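Local coordinates for Peptide/nickel transport system substrate-binding protein (Listeria monocytogenes serotype 1/2a, PDB 5KZT), which probably captures peptides outside the cell for import by a transport system, and holds a bound peptide in this structure, at residues Y113-D118 against S423-D428; T154-S159 against D431-L436; R294-L299 against Q352-A357. All coordinates share one frame; numbering follows the deposited sequence.

Contact 1. Residues Y113-D118 against S423-D428; sequences YSYLFD and SGWGPD
Tyr113 reaches across to Asp428 with its phenol and donates a hydrogen bond from OH to OD2, 2.7 Å long. The hydroxyl meets the carboxylate on the syn side of OD2 but 33° out of its plane, and the tyrosine ring stands steeply against the carboxylate, the two planes 74° apart. The same OH lies 3.4 Å from CH2 of Trp425, so the hydroxyl touches both the acid and the six-membered ring of the indole. Tyr115, two residues on, brings its own OH to 3.9 Å from Trp425 CZ2, a looser touch at the neighbouring ring atom. Trp425 extends to meet both tyrosines because CG is anti to the backbone N (chi1 -169°), which sends the indole away from the end of strand 420-425. Behind these side chains, Phe163 packs edge-to-face with Tyr113, Phe435 does the same with Trp425, and Thr434 OG1 takes the backbone N-H of Asp428. The bound peptide completes the site: its backbone hydrogen-bonds to Tyr113 OH, Asp428 OD1, Gly424 and Gly426, and rests against Trp425. Aromatic side chains and an acid holding a peptide main chain form a ligand site of the extracellular solute-binding protein fold, consistent with OppA-type peptide capture.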
loop_
_atom_site.group_PDB
_atom_site.type_symbol
_atom_site.label_atom_id
_atom_site.label_comp_id
_atom_site.label_asym_id
_atom_site.label_seq_id
_atom_site.Cartn_x
_atom_site.Cartn_y
_atom_site.Cartn_z
ATOM N N TYR A 113 1.417 -0.142 10.884
ATOM C CA TYR A 113 0.115 -0.797 10.713
ATOM C C TYR A 113 -0.471 -1.316 12.030
ATOM O O TYR A 113 -1.455 -2.058 12.036
ATOM C CB TYR A 113 0.238 -1.937 9.709
ATOM C CG TYR A 113 -0.045 -1.598 8.265
ATOM C CD1 TYR A 113 -1.227 -0.958 7.890
ATOM C CD2 TYR A 113 0.829 -1.999 7.263
ATOM C CE1 TYR A 113 -1.523 -0.726 6.566
ATOM C CE2 TYR A 113 0.553 -1.750 5.939
ATOM C CZ TYR A 113 -0.623 -1.115 5.588
ATOM O OH TYR A 113 -0.917 -0.906 4.246
ATOM N N SER A 114 0.096 -0.907 13.160
ATOM C CA SER A 114 -0.445 -1.342 14.448
ATOM C C SER A 114 -1.943 -1.006 14.601
ATOM O O SER A 114 -2.668 -1.725 15.289
ATOM C CB SER A 114 0.362 -0.762 15.602
ATOM O OG SER A 114 0.190 0.629 15.669
ATOM N N TYR A 115 -2.401 0.065 13.942
ATOM C CA TYR A 115 -3.804 0.483 13.994
ATOM C C TYR A 115 -4.800 -0.557 13.421
ATOM O O TYR A 115 -5.953 -0.574 13.824
ATOM C CB TYR A 115 -3.997 1.852 13.335
ATOM C CG TYR A 115 -3.847 1.898 11.825
ATOM C CD1 TYR A 115 -4.947 1.694 10.987
ATOM C CD2 TYR A 115 -2.622 2.181 11.231
ATOM C CE1 TYR A 115 -4.809 1.740 9.601
ATOM C CE2 TYR A 115 -2.486 2.275 9.853
ATOM C CZ TYR A 115 -3.586 2.036 9.041
ATOM O OH TYR A 115 -3.476 2.116 7.676
ATOM N N LEU A 116 -4.350 -1.438 12.531
ATOM C CA LEU A 116 -5.216 -2.494 12.004
ATOM C C LEU A 116 -5.677 -3.439 13.108
ATOM O O LEU A 116 -6.739 -4.068 13.005
ATOM C CB LEU A 116 -4.504 -3.311 10.923
ATOM C CG LEU A 116 -4.157 -2.587 9.622
ATOM C CD1 LEU A 116 -3.434 -3.527 8.685
ATOM C CD2 LEU A 116 -5.389 -2.011 8.958
ATOM N N PHE A 117 -4.882 -3.533 14.172
ATOM C CA PHE A 117 -5.217 -4.388 15.298
ATOM C C PHE A 117 -6.279 -3.803 16.238
ATOM O O PHE A 117 -6.656 -4.461 17.205
ATOM C CB PHE A 117 -3.942 -4.784 16.070
ATOM C CG PHE A 117 -3.079 -5.724 15.314
ATOM C CD1 PHE A 117 -2.273 -5.284 14.270
ATOM C CD2 PHE A 117 -3.115 -7.072 15.596
ATOM C CE1 PHE A 117 -1.515 -6.176 13.533
ATOM C CE2 PHE A 117 -2.344 -7.958 14.887
ATOM C CZ PHE A 117 -1.546 -7.516 13.855
ATOM N N ASP A 118 -6.794 -2.618 15.927
ATOM C CA ASP A 118 -8.031 -2.107 16.548
ATOM C C ASP A 118 -9.187 -3.106 16.444
ATOM O O ASP A 118 -10.070 -3.095 17.277
ATOM C CB ASP A 118 -8.495 -0.817 15.865
ATOM C CG ASP A 118 -7.713 0.404 16.281
ATOM O OD1 ASP A 118 -6.871 0.340 17.220
ATOM O OD2 ASP A 118 -7.981 1.484 15.666
ATOM N N SER A 423 1.975 11.163 -3.138
ATOM C CA SER A 423 1.864 9.866 -2.458
ATOM C C SER A 423 0.742 9.057 -3.020
ATOM O O SER A 423 -0.083 9.563 -3.748
ATOM C CB SER A 423 1.683 10.068 -0.976
ATOM O OG SER A 423 2.678 10.981 -0.492
ATOM N N GLY A 424 0.730 7.776 -2.704
ATOM C CA GLY A 424 -0.354 6.919 -3.157
ATOM C C GLY A 424 -0.720 5.885 -2.138
ATOM O O GLY A 424 0.131 5.461 -1.339
ATOM N N TRP A 425 -1.987 5.467 -2.185
ATOM C CA TRP A 425 -2.472 4.420 -1.326
ATOM C C TRP A 425 -3.256 3.426 -2.126
ATOM O O TRP A 425 -4.150 3.806 -2.886
ATOM C CB TRP A 425 -3.341 4.995 -0.214
ATOM C CG TRP A 425 -3.660 4.014 0.853
ATOM C CD1 TRP A 425 -4.845 3.362 1.044
ATOM C CD2 TRP A 425 -2.796 3.585 1.891
ATOM N NE1 TRP A 425 -4.769 2.542 2.140
ATOM C CE2 TRP A 425 -3.525 2.664 2.690
ATOM C CE3 TRP A 425 -1.475 3.889 2.240
ATOM C CZ2 TRP A 425 -2.972 2.043 3.816
ATOM C CZ3 TRP A 425 -0.918 3.269 3.352
ATOM C CH2 TRP A 425 -1.672 2.360 4.133
ATOM N N GLY A 426 -2.923 2.157 -1.921
ATOM C CA GLY A 426 -3.687 1.027 -2.423
ATOM C C GLY A 426 -4.411 0.362 -1.269
ATOM O O GLY A 426 -3.901 0.332 -0.134
ATOM N N PRO A 427 -5.598 -0.191 -1.528
ATOM C CA PRO A 427 -6.421 -0.708 -0.440
ATOM C C PRO A 427 -5.878 -1.999 0.157
ATOM O O PRO A 427 -5.361 -2.832 -0.573
ATOM C CB PRO A 427 -7.762 -0.951 -1.114
ATOM C CG PRO A 427 -7.395 -1.275 -2.530
ATOM C CD PRO A 427 -6.224 -0.403 -2.846
ATOM N N ASP A 428 -6.043 -2.164 1.465
ATOM C CA ASP A 428 -5.666 -3.409 2.160
ATOM C C ASP A 428 -6.848 -4.342 2.416
ATOM O O ASP A 428 -6.634 -5.486 2.791
ATOM C CB ASP A 428 -4.982 -3.068 3.481
ATOM C CG ASP A 428 -3.796 -2.147 3.288
ATOM O OD1 ASP A 428 -3.123 -2.255 2.245
ATOM O OD2 ASP A 428 -3.559 -1.280 4.144
#

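Contact 2. Residues T154-S159 against D431-L436; sequences TAYINS and DPSTFL
Tyr156 meets Asp431 and Ser433 by van der Waals contact, with no hydrogen bond across the two segments. Its ring carbon CD2 lies 4.2 Å from CB of Asp431, and its OH comes to 4.0 Å from OG of Ser433, too long for a bond. The phenol arrives there because CG sits between the backbone N and the carbonyl carbon (chi1 45°), a rotamer that carries the ring away from the 154-157 turn toward residues 431-433. Beneath the ring, the Thr154 CG2 methyl lies 3.6 Å from its plane, offset toward the rim. Tyr429 stacks on the same tyrosine and also hydrogen-bonds through its OH to Ser433 OG, so it joins both sides of the contact. Within the solute-binding protein fold, the contact thereby links the start of helix 157-161 to the loop that follows strand 420-425 and leads into helix 433-436.

The polar interactions are gathered on Asp431. OD2 accepts from Ser433 N at 3.0 Å, an Asx turn that caps the chain as it enters helix 433-436, and from Ser433 OG at 2.7 Å. Both donors come in on the anti side of OD2, but from opposite faces of the carboxylate plane. Arg473 of helix 471-487 adds a salt bridge to the same oxygen, and Met477 of that helix packs on the aspartate. Three partners thus fix the rotation of this buried carboxylate, and the arginine would probably favour its charged form.

Backbone bonds shape the other side. Residues 154-157 form a type I beta turn, closed by Ile157 N to Thr154 O at 3.1 Å, which leaves Tyr156 at the N-cap position of helix 157-161.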
loop_
_atom_site.group_PDB
_atom_site.type_symbol
_atom_site.label_atom_id
_atom_site.label_comp_id
_atom_site.label_asym_id
_atom_site.label_seq_id
_atom_site.Cartn_x
_atom_site.Cartn_y
_atom_site.Cartn_z
ATOM N N THR A 154 -16.393 -7.672 12.661
ATOM C CA THR A 154 -15.552 -7.059 11.645
ATOM C C THR A 154 -15.742 -7.863 10.357
ATOM O O THR A 154 -15.179 -8.960 10.191
ATOM C CB THR A 154 -14.075 -7.057 12.108
ATOM O OG1 THR A 154 -13.952 -6.326 13.341
ATOM C CG2 THR A 154 -13.162 -6.438 11.074
ATOM N N ALA A 155 -16.537 -7.311 9.448
ATOM C CA ALA A 155 -16.894 -8.013 8.211
ATOM C C ALA A 155 -15.688 -8.411 7.351
ATOM O O ALA A 155 -15.755 -9.398 6.646
ATOM C CB ALA A 155 -17.827 -7.171 7.382
ATOM N N TYR A 156 -14.603 -7.643 7.410
ATOM C CA TYR A 156 -13.413 -7.863 6.562
ATOM C C TYR A 156 -12.285 -8.549 7.338
ATOM O O TYR A 156 -11.111 -8.526 6.908
ATOM C CB TYR A 156 -12.899 -6.525 5.966
ATOM C CG TYR A 156 -12.828 -5.370 6.955
ATOM C CD1 TYR A 156 -11.757 -5.233 7.820
ATOM C CD2 TYR A 156 -13.846 -4.426 7.018
ATOM C CE1 TYR A 156 -11.700 -4.184 8.727
ATOM C CE2 TYR A 156 -13.806 -3.379 7.922
ATOM C CZ TYR A 156 -12.732 -3.249 8.753
ATOM O OH TYR A 156 -12.700 -2.222 9.656
ATOM N N ILE A 157 -12.614 -9.163 8.475
ATOM C CA ILE A 157 -11.592 -9.788 9.306
ATOM C C ILE A 157 -10.728 -10.807 8.549
ATOM O O ILE A 157 -9.531 -10.884 8.781
ATOM C CB ILE A 157 -12.186 -10.405 10.592
ATOM C CG1 ILE A 157 -11.071 -10.801 11.567
ATOM C CG2 ILE A 157 -13.086 -11.590 10.285
ATOM C CD1 ILE A 157 -10.257 -9.649 12.104
ATOM N N ASN A 158 -11.324 -11.575 7.650
ATOM C CA ASN A 158 -10.541 -12.548 6.884
ATOM C C ASN A 158 -9.534 -11.870 5.927
ATOM O O ASN A 158 -8.481 -12.450 5.617
ATOM C CB ASN A 158 -11.449 -13.498 6.126
ATOM C CG ASN A 158 -12.250 -14.400 7.042
ATOM O OD1 ASN A 158 -12.064 -14.419 8.273
ATOM N ND2 ASN A 158 -13.164 -15.151 6.450
ATOM N N SER A 159 -9.850 -10.659 5.466
ATOM C CA SER A 159 -8.895 -9.859 4.666
ATOM C C SER A 159 -7.706 -9.394 5.517
ATOM O O SER A 159 -6.554 -9.370 5.058
ATOM C CB SER A 159 -9.587 -8.661 4.013
ATOM O OG SER A 159 -10.641 -9.046 3.143
ATOM N N ASP A 431 -13.305 -1.809 1.795
ATOM C CA ASP A 431 -14.172 -0.944 2.588
ATOM C C ASP A 431 -13.532 0.447 2.515
ATOM O O ASP A 431 -12.306 0.541 2.410
ATOM C CB ASP A 431 -14.211 -1.461 4.038
ATOM C CG ASP A 431 -15.116 -0.641 4.946
ATOM O OD1 ASP A 431 -16.315 -0.959 5.041
ATOM O OD2 ASP A 431 -14.639 0.320 5.572
ATOM N N PRO A 432 -14.335 1.538 2.561
ATOM C CA PRO A 432 -13.736 2.872 2.470
ATOM C C PRO A 432 -12.722 3.223 3.566
ATOM O O PRO A 432 -11.826 4.036 3.336
ATOM C CB PRO A 432 -14.952 3.804 2.569
ATOM C CG PRO A 432 -16.097 2.987 2.095
ATOM C CD PRO A 432 -15.811 1.615 2.622
ATOM N N SER A 433 -12.866 2.604 4.734
ATOM C CA SER A 433 -11.982 2.859 5.871
ATOM C C SER A 433 -10.510 2.598 5.593
ATOM O O SER A 433 -9.659 3.252 6.195
ATOM C CB SER A 433 -12.433 2.073 7.109
ATOM O OG SER A 433 -12.338 0.669 6.909
ATOM N N THR A 434 -10.186 1.667 4.695
ATOM C CA THR A 434 -8.785 1.466 4.335
ATOM C C THR A 434 -8.121 2.779 3.868
ATOM O O THR A 434 -6.956 3.029 4.182
ATOM C CB THR A 434 -8.568 0.322 3.319
ATOM O OG1 THR A 434 -7.155 0.051 3.206
ATOM C CG2 THR A 434 -9.168 0.633 1.941
ATOM N N PHE A 435 -8.877 3.634 3.177
ATOM C CA PHE A 435 -8.404 4.968 2.776
ATOM C C PHE A 435 -8.638 6.041 3.848
ATOM O O PHE A 435 -7.733 6.825 4.184
ATOM C CB PHE A 435 -9.103 5.403 1.479
ATOM C CG PHE A 435 -8.711 4.575 0.271
ATOM C CD1 PHE A 435 -7.630 4.946 -0.512
ATOM C CD2 PHE A 435 -9.427 3.432 -0.077
ATOM C CE1 PHE A 435 -7.262 4.178 -1.609
ATOM C CE2 PHE A 435 -9.051 2.656 -1.157
ATOM C CZ PHE A 435 -7.960 3.036 -1.922
ATOM N N LEU A 436 -9.846 6.082 4.379
ATOM C CA LEU A 436 -10.233 7.198 5.251
ATOM C C LEU A 436 -9.472 7.205 6.579
ATOM O O LEU A 436 -9.125 8.273 7.084
ATOM C CB LEU A 436 -11.741 7.184 5.490
ATOM C CG LEU A 436 -12.657 7.312 4.254
ATOM C CD1 LEU A 436 -14.089 6.926 4.597
ATOM C CD2 LEU A 436 -12.615 8.709 3.680
#

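Contact 3. Residues R294-L299 against Q352-A357; sequences RKAIAL and QKAWKA
Ala296 fits directly against Trp355 where helices 291-299 and 348-362 pack as an antiparallel pair. The axes of the short segments come within 7.5 Å of each other at a crossing angle of -152°, a close approach made possible by small side chains at the interface. The CA atoms of Ala296 and Trp355 are only 4.9 Å apart.

The methyl of Ala296 points toward the partner helix and presses on its backbone, with CB 3.6 Å from Trp355 N. It also touches the beginning of the tryptophan side chain, CB to CB at 3.7 Å. The indole runs past this methyl rather than covering it: CG is anti to the backbone N (chi1 179°), and Ala296 CB is met at the ring edge, near the ring plane. In return, Ala354 points its CB back at helix 291-299, where it comes to 3.9 Å from the backbone N of Ala296. The two alanines therefore lie side by side, each methyl directed at the opposite helix.

Lys295 borders the alanine pair with its aliphatic part alone. CB, CG and CD line up along the Ala354 methyl before the chain bends at chi3 and chi4 and takes the amino end away. The indole is also held by neighbours beyond the two segments: NE1 is hydrogen-bonded to the backbone O of Asp395, and the ring packs on Leu394, Leu397 and, from helix 291-299 itself, Ile293. Where the indole edge passes the alanine methyl, Trp355 CE3 is 3.8 Å from Ala296 CB.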
loop_
_atom_site.group_PDB
_atom_site.type_symbol
_atom_site.label_atom_id
_atom_site.label_comp_id
_atom_site.label_asym_id
_atom_site.label_seq_id
_atom_site.Cartn_x
_atom_site.Cartn_y
_atom_site.Cartn_z
ATOM N N ARG A 294 -3.175 25.589 0.744
ATOM C CA ARG A 294 -3.466 24.198 0.331
ATOM C C ARG A 294 -4.433 24.164 -0.865
ATOM O O ARG A 294 -4.205 23.441 -1.845
ATOM C CB ARG A 294 -4.061 23.376 1.493
ATOM C CG ARG A 294 -3.104 23.190 2.665
ATOM C CD ARG A 294 -3.534 22.058 3.562
ATOM N NE ARG A 294 -4.830 22.260 4.215
ATOM C CZ ARG A 294 -5.049 22.958 5.330
ATOM N NH1 ARG A 294 -4.074 23.627 5.954
ATOM N NH2 ARG A 294 -6.289 23.010 5.822
ATOM N N LYS A 295 -5.502 24.960 -0.756
ATOM C CA LYS A 295 -6.547 25.053 -1.784
ATOM C C LYS A 295 -5.978 25.575 -3.107
ATOM O O LYS A 295 -6.367 25.105 -4.168
ATOM C CB LYS A 295 -7.697 25.960 -1.305
ATOM C CG LYS A 295 -8.877 26.030 -2.268
ATOM C CD LYS A 295 -10.008 26.913 -1.756
ATOM C CE LYS A 295 -10.839 26.238 -0.669
ATOM N NZ LYS A 295 -11.598 25.078 -1.214
ATOM N N ALA A 296 -5.075 26.552 -3.019
ATOM C CA ALA A 296 -4.455 27.152 -4.212
ATOM C C ALA A 296 -3.680 26.106 -5.008
ATOM O O ALA A 296 -3.899 25.958 -6.217
ATOM C CB ALA A 296 -3.535 28.287 -3.820
ATOM N N ILE A 297 -2.796 25.378 -4.319
ATOM C CA ILE A 297 -2.015 24.303 -4.950
ATOM C C ILE A 297 -2.975 23.220 -5.496
ATOM O O ILE A 297 -2.827 22.766 -6.637
ATOM C CB ILE A 297 -1.014 23.660 -3.947
ATOM C CG1 ILE A 297 0.028 24.679 -3.446
ATOM C CG2 ILE A 297 -0.342 22.413 -4.522
ATOM C CD1 ILE A 297 0.919 25.289 -4.477
ATOM N N ALA A 298 -3.965 22.843 -4.684
ATOM C CA ALA A 298 -4.864 21.741 -5.021
ATOM C C ALA A 298 -5.615 21.974 -6.322
ATOM O O ALA A 298 -5.682 21.077 -7.166
ATOM C CB ALA A 298 -5.870 21.493 -3.906
ATOM N N LEU A 299 -6.178 23.169 -6.454
ATOM C CA LEU A 299 -7.058 23.495 -7.561
ATOM C C LEU A 299 -6.321 23.964 -8.805
ATOM O O LEU A 299 -6.958 24.176 -9.839
ATOM C CB LEU A 299 -8.085 24.532 -7.127
ATOM C CG LEU A 299 -9.002 24.167 -5.963
ATOM C CD1 LEU A 299 -9.965 25.321 -5.740
ATOM C CD2 LEU A 299 -9.770 22.882 -6.197
ATOM N N GLN A 352 -6.614 30.668 -7.895
ATOM C CA GLN A 352 -6.014 32.001 -7.829
ATOM C C GLN A 352 -6.682 32.875 -6.758
ATOM O O GLN A 352 -6.002 33.642 -6.090
ATOM C CB GLN A 352 -6.039 32.679 -9.217
ATOM C CG GLN A 352 -5.024 32.052 -10.168
ATOM C CD GLN A 352 -5.180 32.457 -11.628
ATOM O OE1 GLN A 352 -6.211 32.994 -12.049
ATOM N NE2 GLN A 352 -4.135 32.193 -12.417
ATOM N N LYS A 353 -7.997 32.734 -6.597
ATOM C CA LYS A 353 -8.730 33.364 -5.491
ATOM C C LYS A 353 -8.156 32.924 -4.127
ATOM O O LYS A 353 -7.829 33.765 -3.287
ATOM C CB LYS A 353 -10.234 33.029 -5.566
ATOM C CG LYS A 353 -11.067 33.694 -4.474
ATOM C CD LYS A 353 -12.560 33.408 -4.560
ATOM C CE LYS A 353 -13.324 34.444 -3.737
ATOM N NZ LYS A 353 -14.653 33.966 -3.264
ATOM N N ALA A 354 -8.035 31.613 -3.929
ATOM C CA ALA A 354 -7.451 31.062 -2.701
ATOM C C ALA A 354 -5.999 31.505 -2.518
ATOM O O ALA A 354 -5.581 31.828 -1.414
ATOM C CB ALA A 354 -7.536 29.536 -2.703
ATOM N N TRP A 355 -5.227 31.506 -3.605
ATOM C CA TRP A 355 -3.827 31.932 -3.565
ATOM C C TRP A 355 -3.672 33.381 -3.074
ATOM O O TRP A 355 -2.904 33.636 -2.140
ATOM C CB TRP A 355 -3.206 31.753 -4.950
ATOM C CG TRP A 355 -1.781 32.155 -5.097
ATOM C CD1 TRP A 355 -1.303 33.130 -5.909
ATOM C CD2 TRP A 355 -0.640 31.556 -4.478
ATOM N NE1 TRP A 355 0.060 33.196 -5.830
ATOM C CE2 TRP A 355 0.497 32.242 -4.952
ATOM C CE3 TRP A 355 -0.464 30.497 -3.575
ATOM C CZ2 TRP A 355 1.784 31.934 -4.535
ATOM C CZ3 TRP A 355 0.819 30.191 -3.159
ATOM C CH2 TRP A 355 1.928 30.908 -3.639
ATOM N N LYS A 356 -4.403 34.313 -3.681
ATOM C CA LYS A 356 -4.325 35.734 -3.265
ATOM C C LYS A 356 -4.694 35.919 -1.774
ATOM O O LYS A 356 -4.012 36.647 -1.041
ATOM C CB LYS A 356 -5.187 36.641 -4.170
ATOM C CG LYS A 356 -4.679 36.743 -5.616
ATOM C CD LYS A 356 -5.230 37.930 -6.407
ATOM C CE LYS A 356 -6.514 37.630 -7.181
ATOM N NZ LYS A 356 -6.316 36.707 -8.334
ATOM N N ALA A 357 -5.748 35.234 -1.334
ATOM C CA ALA A 357 -6.234 35.338 0.052
ATOM C C ALA A 357 -5.256 34.733 1.058
ATOM O O ALA A 357 -5.006 35.308 2.117
ATOM C CB ALA A 357 -7.597 34.680 0.183
#

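Along the chain the segments run 113-118, 154-159, 294-299, 352-357, 423-428, 431-436, so contacts 1 and 2 alternate and contact 3 is nested inside both. Contacts 1 and 2 are neighbours, their centres about 9 Å apart, because strand 420-425 leads through a short loop into helix 433-436; they touch where Pro427 CB packs on Thr434 CG2 at 3.7 Å. Each ties this region to a much earlier part of the chain, next to the bound peptide in contact 1. Contact 3 is remote, its centre about 30 Å and about 34 Å from the centres of contacts 1 and 2, and joins two helices well away from the peptide site.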